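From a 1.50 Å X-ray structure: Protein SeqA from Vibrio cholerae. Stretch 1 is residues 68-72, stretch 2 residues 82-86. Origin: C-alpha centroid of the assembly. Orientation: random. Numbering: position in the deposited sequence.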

ATOM      1  N   GLN A  68      -2.059  13.534 -15.757  1.00 14.42           N
ATOM      2  CA  GLN A  68      -2.309  14.749 -14.964  1.00 14.12           C
ATOM      3  C   GLN A  68      -3.413  14.587 -13.923  1.00 15.42           C
ATOM      4  O   GLN A  68      -3.471  15.354 -12.973  1.00 18.74           O
ATOM      5  CB  GLN A  68      -2.615  15.956 -15.858  1.00 15.86           C
ATOM      6  CG  GLN A  68      -1.478  16.316 -16.774  1.00 20.69           C
ATOM      7  CD  GLN A  68      -0.319  17.010 -16.073  1.00 26.28           C
ATOM      8  OE1 GLN A  68      -0.322  17.220 -14.855  1.00 22.63           O
ATOM      9  NE2 GLN A  68       0.693  17.366 -16.856  1.00 30.68           N
ATOM     10  N   THR A  69      -4.269  13.574 -14.085  1.00 14.36           N
ATOM     11  CA  THR A  69      -5.366  13.356 -13.138  1.00 17.24           C
ATOM     12  C   THR A  69      -5.177  12.134 -12.247  1.00 14.26           C
ATOM     13  O   THR A  69      -6.132  11.631 -11.673  1.00 19.35           O
ATOM     14  CB  THR A  69      -6.715  13.231 -13.865  1.00 22.85           C
ATOM     15  OG1 THR A  69      -6.685  12.128 -14.777  1.00 27.80           O
ATOM     16  CG2 THR A  69      -7.027  14.529 -14.624  1.00 30.93           C
ATOM     17  N   THR A  70      -3.946  11.673 -12.125  1.00 13.25           N
ATOM     18  CA  THR A  70      -3.651  10.551 -11.241  1.00 16.66           C
ATOM     19  C   THR A  70      -3.754  10.850  -9.736  1.00 13.27           C
ATOM     20  O   THR A  70      -3.763   9.918  -8.939  1.00 13.51           O
ATOM     21  CB  THR A  70      -2.262   9.972 -11.522  1.00 18.99           C
ATOM     22  OG1 THR A  70      -1.267  10.991 -11.403  1.00 15.89           O
ATOM     23  CG2 THR A  70      -2.202   9.387 -12.902  1.00 20.91           C
ATOM     24  N   LYS A  71      -3.828  12.120  -9.345  1.00 12.92           N
ATOM     25  CA  LYS A  71      -3.955  12.504  -7.933  1.00 12.23           C
ATOM     26  C   LYS A  71      -2.936  11.807  -7.046  1.00 10.92           C
ATOM     27  O   LYS A  71      -3.296  11.113  -6.075  1.00 11.12           O
ATOM     28  CB  LYS A  71      -5.375  12.234  -7.431  1.00 15.13           C
ATOM     29  CG  LYS A  71      -6.449  12.988  -8.204  1.00 19.77           C
ATOM     30  CD  LYS A  71      -7.861  12.730  -7.670  1.00 26.64           C
ATOM     31  CE  LYS A  71      -8.201  11.236  -7.659  1.00 35.72           C
ATOM     32  NZ  LYS A  71      -9.504  10.896  -8.334  1.00 43.04           N
ATOM     33  N   PRO A  72      -1.658  11.949  -7.377  1.00  9.75           N
ATOM     34  CA  PRO A  72      -0.637  11.310  -6.556  1.00  8.69           C
ATOM     35  C   PRO A  72      -0.659  11.824  -5.115  1.00  9.06           C
ATOM     36  O   PRO A  72      -0.860  13.027  -4.875  1.00 11.92           O
ATOM     37  CB  PRO A  72       0.660  11.694  -7.262  1.00 11.64           C
ATOM     38  CG  PRO A  72       0.332  12.840  -8.094  1.00 14.05           C
ATOM     39  CD  PRO A  72      -1.069  12.694  -8.499  1.00 12.52           C
ATOM     40  N   VAL A  82       1.963   7.407  -4.458  1.00  6.83           N
ATOM     41  CA  VAL A  82       1.075   6.468  -5.138  1.00  7.22           C
ATOM     42  C   VAL A  82      -0.077   7.199  -5.799  1.00  8.90           C
ATOM     43  O   VAL A  82      -0.512   8.235  -5.311  1.00  9.95           O
ATOM     44  CB  VAL A  82       0.570   5.394  -4.151  1.00  8.46           C
ATOM     45  CG1 VAL A  82      -0.306   5.988  -3.051  1.00  8.61           C
ATOM     46  CG2 VAL A  82      -0.181   4.299  -4.850  1.00  7.68           C
ATOM     47  N   ILE A  83      -0.544   6.692  -6.931  1.00  7.35           N
ATOM     48  CA  ILE A  83      -1.711   7.258  -7.575  1.00  9.36           C
ATOM     49  C   ILE A  83      -2.992   6.880  -6.808  1.00  9.80           C
ATOM     50  O   ILE A  83      -3.128   5.765  -6.289  1.00 11.37           O
ATOM     51  CB  ILE A  83      -1.807   6.891  -9.058  1.00 10.84           C
ATOM     52  CG1 ILE A  83      -2.141   5.419  -9.251  1.00 13.66           C
ATOM     53  CG2 ILE A  83      -0.503   7.247  -9.779  1.00 14.13           C
ATOM     54  CD1 ILE A  83      -2.400   5.065 -10.697  1.00 16.61           C
ATOM     55  N   THR A  84      -3.916   7.833  -6.697  1.00 10.21           N
ATOM     56  CA  THR A  84      -5.132   7.624  -5.937  1.00 11.83           C
ATOM     57  C   THR A  84      -6.392   7.904  -6.718  1.00 12.87           C
ATOM     58  O   THR A  84      -7.467   7.905  -6.126  1.00 15.24           O
ATOM     59  CB  THR A  84      -5.171   8.416  -4.632  1.00 12.48           C
ATOM     60  OG1 THR A  84      -5.339   9.813  -4.902  1.00 16.02           O
ATOM     61  CG2 THR A  84      -3.923   8.220  -3.827  1.00 15.42           C
ATOM     62  N   ASN A  85      -6.273   8.071  -8.033  1.00 17.38           N
ATOM     63  CA  ASN A  85      -7.452   8.242  -8.891  1.00 22.17           C
ATOM     64  C   ASN A  85      -8.090   6.895  -9.171  1.00 20.22           C
ATOM     65  O   ASN A  85      -8.184   6.455 -10.321  1.00 26.23           O
ATOM     66  CB  ASN A  85      -7.074   8.891 -10.233  1.00 27.72           C
ATOM     67  CG  ASN A  85      -6.218   7.964 -11.112  1.00 30.43           C
ATOM     68  OD1 ASN A  85      -5.513   7.091 -10.610  1.00 28.90           O
ATOM     69  ND2 ASN A  85      -6.290   8.152 -12.423  1.00 34.08           N
ATOM     70  N   ASN A  86      -8.528   6.223  -8.124  1.00 17.68           N
ATOM     71  CA  ASN A  86      -8.993   4.858  -8.297  1.00 17.71           C
ATOM     72  C   ASN A  86     -10.015   4.477  -7.237  1.00 14.30           C
ATOM     73  O   ASN A  86     -10.158   5.175  -6.243  1.00 15.47           O
ATOM     74  CB  ASN A  86      -7.819   3.871  -8.278  1.00 21.95           C
ATOM     75  CG  ASN A  86      -6.787   4.195  -7.208  1.00 15.73           C
ATOM     76  OD1 ASN A  86      -7.125   4.451  -6.051  1.00 15.97           O
ATOM     77  ND2 ASN A  86      -5.523   4.201  -7.599  1.00 20.03           N
TER
HETATM   78  O   HOH W   1      -6.917   9.512 -14.300  1.00 43.39           O

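When two irregular segments meet without forming a sheet, a few backbone carbonyls often carry most of the polar contact, and SeqA from Vibrio cholerae offers a compact example. Residues 69 to 72 and 82 to 85 run in roughly opposing directions, 150° apart end to end, and Thr84 is the hub between them. Its hydroxyl OG1 donates to the carbonyl O of Lys71 at 2.7 Å, the shortest hydrogen bond between the stretches, while its amide N donates to O of Thr70 at 3.1 Å with an angle of 150° at the hydrogen. One residue thus engages two successive carbonyls, its hydroxyl making the shorter bond to Lys71 and its amide the better-aligned one to Thr70.

Weaker bonds widen this arrangement. The amide N of Thr84 also makes a weak hydrogen bond to O of Lys71 at 3.4 Å, and N of Asn85 makes another to O of Thr70 at 3.2 Å, where the angle closes to 132°. The Thr70 carbonyl therefore accepts from two consecutive amides, with the better alignment on Thr84. Lys71, at phi/psi of 49/55, lies in the left-handed region, an uncommon conformation for a residue with a side chain.

Next to Lys71, Pro72 has no amide hydrogen to offer, yet its backbone still meets the other stretch: CA of Pro72 approaches O of Val82 at 3.3 Å, and the angle of 144° at the hydrogen fits a CA-H...O contact. At the other end, water 1 joins side chains from both stretches. It lies 2.7 Å from OG1 of Thr69 in a hydrogen bond and accepts a weak one from ND2 of Asn85 at 2.4 Å, a notably short separation. Within the second stretch, ND2 of Asn86 donates to O of Ile83 at 3.1 Å, a bond that spans Thr84 and Asn85.

Packing fills in around these polar links. The CA-to-CB bonds of Lys71 and Asn85 both point toward the opposite stretch, and the end of the lysine side chain lies against the asparagine, with CE of Lys71 3.3 Å from CA of Asn85 and 3.7 Å from CB of Asn85, and NZ of Lys71 3.4 Å from CA of Asn85. CB of Asn85 also comes within 3.2 Å of O of Thr69. On the Thr70 side, CB of that residue sits 3.7 Å from CG2 of Ile83, placing a buried aliphatic side chain beside the carbonyl-centred network. Altogether the two stretches bury 335 Å², a modest area organised around two adjacent carbonyls.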